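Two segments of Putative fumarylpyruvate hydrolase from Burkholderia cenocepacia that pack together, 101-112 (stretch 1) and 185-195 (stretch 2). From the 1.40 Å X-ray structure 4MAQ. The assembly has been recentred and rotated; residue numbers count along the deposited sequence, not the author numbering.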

# COMPACT_ATOMS: atom_id res chain seq x y z
N SER B 101 16.22 -11.05 3.37
CA SER B 101 17.34 -11.65 2.64
C SER B 101 17.25 -13.19 2.64
O SER B 101 18.20 -13.90 2.99
N ILE B 102 16.08 -13.69 2.22
CA ILE B 102 15.79 -15.11 2.21
C ILE B 102 16.47 -15.74 1.00
O ILE B 102 16.32 -15.26 -0.13
N ASP B 103 17.22 -16.81 1.21
CA ASP B 103 17.83 -17.51 0.08
C ASP B 103 16.72 -18.28 -0.65
O ASP B 103 15.84 -18.87 -0.00
N PRO B 104 16.77 -18.30 -2.01
CA PRO B 104 15.78 -19.08 -2.75
C PRO B 104 15.65 -20.51 -2.26
O PRO B 104 14.54 -21.04 -2.24
N ALA B 105 16.76 -21.13 -1.86
CA ALA B 105 16.70 -22.51 -1.38
C ALA B 105 15.84 -22.68 -0.12
O ALA B 105 15.38 -23.77 0.17
N ASP B 106 15.63 -21.59 0.62
CA ASP B 106 14.86 -21.59 1.87
C ASP B 106 13.48 -20.96 1.71
O ASP B 106 12.68 -20.96 2.64
N ALA B 107 13.22 -20.39 0.54
CA ALA B 107 12.04 -19.54 0.38
C ALA B 107 10.70 -20.26 0.53
O ALA B 107 9.78 -19.74 1.18
N LEU B 108 10.60 -21.47 -0.02
CA LEU B 108 9.33 -22.19 0.08
C LEU B 108 8.97 -22.53 1.53
O LEU B 108 7.79 -22.66 1.83
N SER B 109 9.95 -22.62 2.42
CA SER B 109 9.64 -22.84 3.84
C SER B 109 8.92 -21.67 4.49
O SER B 109 8.38 -21.83 5.58
N HIS B 110 8.95 -20.51 3.83
CA HIS B 110 8.21 -19.34 4.30
C HIS B 110 6.79 -19.30 3.80
O HIS B 110 6.04 -18.38 4.17
N VAL B 111 6.40 -20.25 2.94
CA VAL B 111 5.06 -20.20 2.33
C VAL B 111 4.04 -20.96 3.16
O VAL B 111 4.23 -22.14 3.45
N TRP B 112 2.96 -20.28 3.57
CA TRP B 112 1.84 -20.94 4.24
C TRP B 112 0.95 -21.68 3.23
O TRP B 112 0.48 -22.79 3.50
N PRO B 185 10.88 -18.07 -10.83
CA PRO B 185 10.01 -18.93 -10.04
C PRO B 185 9.71 -18.36 -8.67
O PRO B 185 10.36 -17.43 -8.20
N VAL B 186 8.73 -18.97 -8.01
CA VAL B 186 8.25 -18.47 -6.73
C VAL B 186 9.38 -18.29 -5.69
O VAL B 186 9.42 -17.24 -5.04
N PRO B 187 10.31 -19.27 -5.54
CA PRO B 187 11.36 -19.06 -4.51
C PRO B 187 12.21 -17.81 -4.78
O PRO B 187 12.62 -17.12 -3.83
N ASP B 188 12.47 -17.51 -6.06
CA ASP B 188 13.25 -16.31 -6.40
C ASP B 188 12.45 -15.04 -6.22
O ASP B 188 12.98 -14.04 -5.79
N VAL B 189 11.16 -15.08 -6.53
CA VAL B 189 10.30 -13.93 -6.30
C VAL B 189 10.29 -13.58 -4.80
O VAL B 189 10.45 -12.41 -4.42
N ILE B 190 10.11 -14.60 -3.96
CA ILE B 190 10.13 -14.42 -2.51
C ILE B 190 11.46 -13.80 -2.07
O ILE B 190 11.49 -12.84 -1.30
N ALA B 191 12.57 -14.37 -2.53
CA ALA B 191 13.90 -13.84 -2.21
C ALA B 191 14.03 -12.34 -2.57
O ALA B 191 14.50 -11.54 -1.75
N TYR B 192 13.61 -11.97 -3.78
CA TYR B 192 13.69 -10.60 -4.24
C TYR B 192 12.87 -9.65 -3.35
O TYR B 192 13.37 -8.58 -2.94
N VAL B 193 11.64 -10.03 -3.00
CA VAL B 193 10.84 -9.14 -2.15
C VAL B 193 11.56 -8.96 -0.81
O VAL B 193 11.67 -7.84 -0.29
N SER B 194 12.10 -10.06 -0.28
CA SER B 194 12.76 -10.04 1.04
C SER B 194 14.06 -9.23 1.09
O SER B 194 14.59 -9.00 2.17
N ARG B 195 14.58 -8.81 -0.07
CA ARG B 195 15.77 -7.96 -0.09
C ARG B 195 15.38 -6.48 -0.11
O ARG B 195 16.24 -5.63 0.07

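The most unusual feature of this contact is the way Ser194 ties the helix of stretch 2 to the loop that begins stretch 1. Its backbone O accepts a nearly straight hydrogen bond from Ser101 N (2.9 Å, 175°), while its side-chain OG accepts a second from Ile102 N (2.9 Å). One residue thus satisfies two successive amides of the loop. With chi1 in p, the same hydroxyl donates to Ala191 O, from OG to O at 2.7 Å, one turn back in its own helix. A serine suits this site because its short hydroxyl can donate and accept at once, even where the residue is buried.

A water bridges Ile102 and Arg195 at this junction. It donates to Ile102 O at 2.7 Å and accepts from Arg195 NH1 at 2.6 Å. The arginine (m, t, m for chi1 to chi3) also lays its aliphatic portion near the loop, with CG 4.2 Å from Ser101 CA. Ser101 points its CA-to-CB bond away from the helix, and its contribution to the bonding is its backbone N.

At Ala191 the two stretches come close: its CB lies 3.1 Å from Ile102 O and 3.8 Å from Pro104 CG, and its small methyl group suits such close packing. Ile102, buried and pointing toward the helix with chi1 m and chi2 t, sends CD1 to within 4.1 Å of Ile190 CG2.

Ile190 is the hydrophobic centre on the helix side. It points toward stretch 1, also with chi1 m and chi2 t: CG2 lies 3.7 Å from Ala107 CB, and CD1 reaches both Val111 CG2 at 3.6 Å and Ala107 CB at 4.1 Å. Val111, chi1 t, points inward from the strand. Ala107 also points in, its small CB fitting 3.4 Å from Pro187 O and 4.0 Å from Pro187 CB.

Two prolines meet at the first turn of the helix, Pro187 within it and Pro104 from stretch 1. Pro187 can sit there without cost, since a residue so early in a helix needs no backbone N-H donor; its CB packs 3.4 Å from Pro104 O. Pro104 directly follows the N-cap Asp103, whose OD1 accepts the capping bond from Ala105 N at 2.8 Å. Asp188 starts away from stretch 1, but chi1 m brings OD1 to 3.4 Å from Pro104 CG, a van der Waals approach.

Leu108 closes the other end. Its CA-to-CB bond runs sideways, yet the m, t rotamer carries its end nearer, placing CG 3.9 Å from Pro187 CG and CD2 3.9 Å from Val186 CG1.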

# COMPACT_ATOMS: atom_id res chain seq x y z
CB SER B 101 18.67 -11.15 3.22
OG SER B 101 18.80 -9.76 2.97
CB ILE B 102 14.26 -15.35 2.15
CG1 ILE B 102 13.56 -14.71 3.35
CG2 ILE B 102 13.95 -16.85 2.07
CD1 ILE B 102 12.05 -14.64 3.20
CB ASP B 103 18.90 -18.50 0.57
CG ASP B 103 19.69 -19.13 -0.56
OD1 ASP B 103 19.25 -20.14 -1.14
OD2 ASP B 103 20.78 -18.60 -0.88
CB PRO B 104 16.28 -19.00 -4.20
CG PRO B 104 16.96 -17.67 -4.26
CD PRO B 104 17.65 -17.53 -2.92
CB ALA B 105 18.10 -23.06 -1.15
CB ASP B 106 15.62 -20.80 2.95
CG ASP B 106 16.98 -21.39 3.26
OD1 ASP B 106 17.10 -22.62 3.26
OD2 ASP B 106 17.94 -20.61 3.51
CB ALA B 107 12.11 -18.81 -0.94
CB LEU B 108 9.31 -23.42 -0.84
CG LEU B 108 9.33 -23.08 -2.34
CD1 LEU B 108 9.37 -24.36 -3.15
CD2 LEU B 108 8.16 -22.20 -2.77
CB SER B 109 10.88 -23.19 4.66
OG SER B 109 11.63 -22.03 4.96
CB HIS B 110 8.93 -18.05 3.87
CG HIS B 110 10.26 -17.84 4.55
ND1 HIS B 110 10.42 -16.96 5.61
CD2 HIS B 110 11.47 -18.42 4.36
CE1 HIS B 110 11.68 -16.99 6.01
NE2 HIS B 110 12.34 -17.87 5.27
CB VAL B 111 5.10 -20.78 0.90
CG1 VAL B 111 3.70 -20.90 0.30
CG2 VAL B 111 5.99 -19.91 0.02
CB TRP B 112 0.99 -19.91 5.05
CG TRP B 112 -0.10 -20.61 5.74
CD1 TRP B 112 -0.03 -21.27 6.94
CD2 TRP B 112 -1.41 -20.88 5.21
NE1 TRP B 112 -1.21 -21.88 7.21
CE2 TRP B 112 -2.08 -21.68 6.17
CE3 TRP B 112 -2.08 -20.51 4.04
CZ2 TRP B 112 -3.40 -22.12 5.99
CZ3 TRP B 112 -3.40 -20.96 3.86
CH2 TRP B 112 -4.03 -21.74 4.84
CB PRO B 185 10.78 -20.25 -9.91
CG PRO B 185 12.16 -19.99 -10.39
CD PRO B 185 12.19 -18.68 -11.12
CB VAL B 186 7.10 -19.37 -6.20
CG1 VAL B 186 6.78 -19.07 -4.74
CG2 VAL B 186 5.88 -19.20 -7.10
CB PRO B 187 12.24 -20.32 -4.62
CG PRO B 187 11.37 -21.36 -5.23
CD PRO B 187 10.39 -20.62 -6.13
CB ASP B 188 13.78 -16.37 -7.82
CG ASP B 188 14.77 -17.48 -8.00
OD1 ASP B 188 15.83 -17.39 -7.41
OD2 ASP B 188 14.45 -18.43 -8.70
CB VAL B 189 8.89 -14.16 -6.84
CG1 VAL B 189 7.99 -12.99 -6.46
CG2 VAL B 189 8.96 -14.25 -8.37
CB ILE B 190 9.90 -15.75 -1.78
CG1 ILE B 190 8.44 -16.19 -1.97
CG2 ILE B 190 10.30 -15.66 -0.31
CD1 ILE B 190 8.19 -17.62 -1.58
CB ALA B 191 14.98 -14.68 -2.89
CB TYR B 192 13.20 -10.50 -5.68
CG TYR B 192 14.28 -10.62 -6.72
CD1 TYR B 192 15.21 -9.60 -6.87
CD2 TYR B 192 14.38 -11.74 -7.55
CE1 TYR B 192 16.21 -9.67 -7.81
CE2 TYR B 192 15.39 -11.83 -8.51
CZ TYR B 192 16.31 -10.79 -8.63
OH TYR B 192 17.33 -10.81 -9.56
CB VAL B 193 9.40 -9.64 -1.90
CG1 VAL B 193 8.70 -8.78 -0.84
CG2 VAL B 193 8.60 -9.65 -3.20
CB SER B 194 13.05 -11.47 1.51
OG SER B 194 14.21 -12.00 0.87
CB ARG B 195 16.70 -8.33 -1.26
CG ARG B 195 17.30 -9.73 -1.09
CD ARG B 195 18.41 -10.02 -2.08
NE ARG B 195 17.94 -10.21 -3.45
CZ ARG B 195 17.75 -11.40 -4.03
NH1 ARG B 195 17.96 -12.53 -3.36
NH2 ARG B 195 17.33 -11.47 -5.28
O HOH W 1 17.66 -12.97 -0.77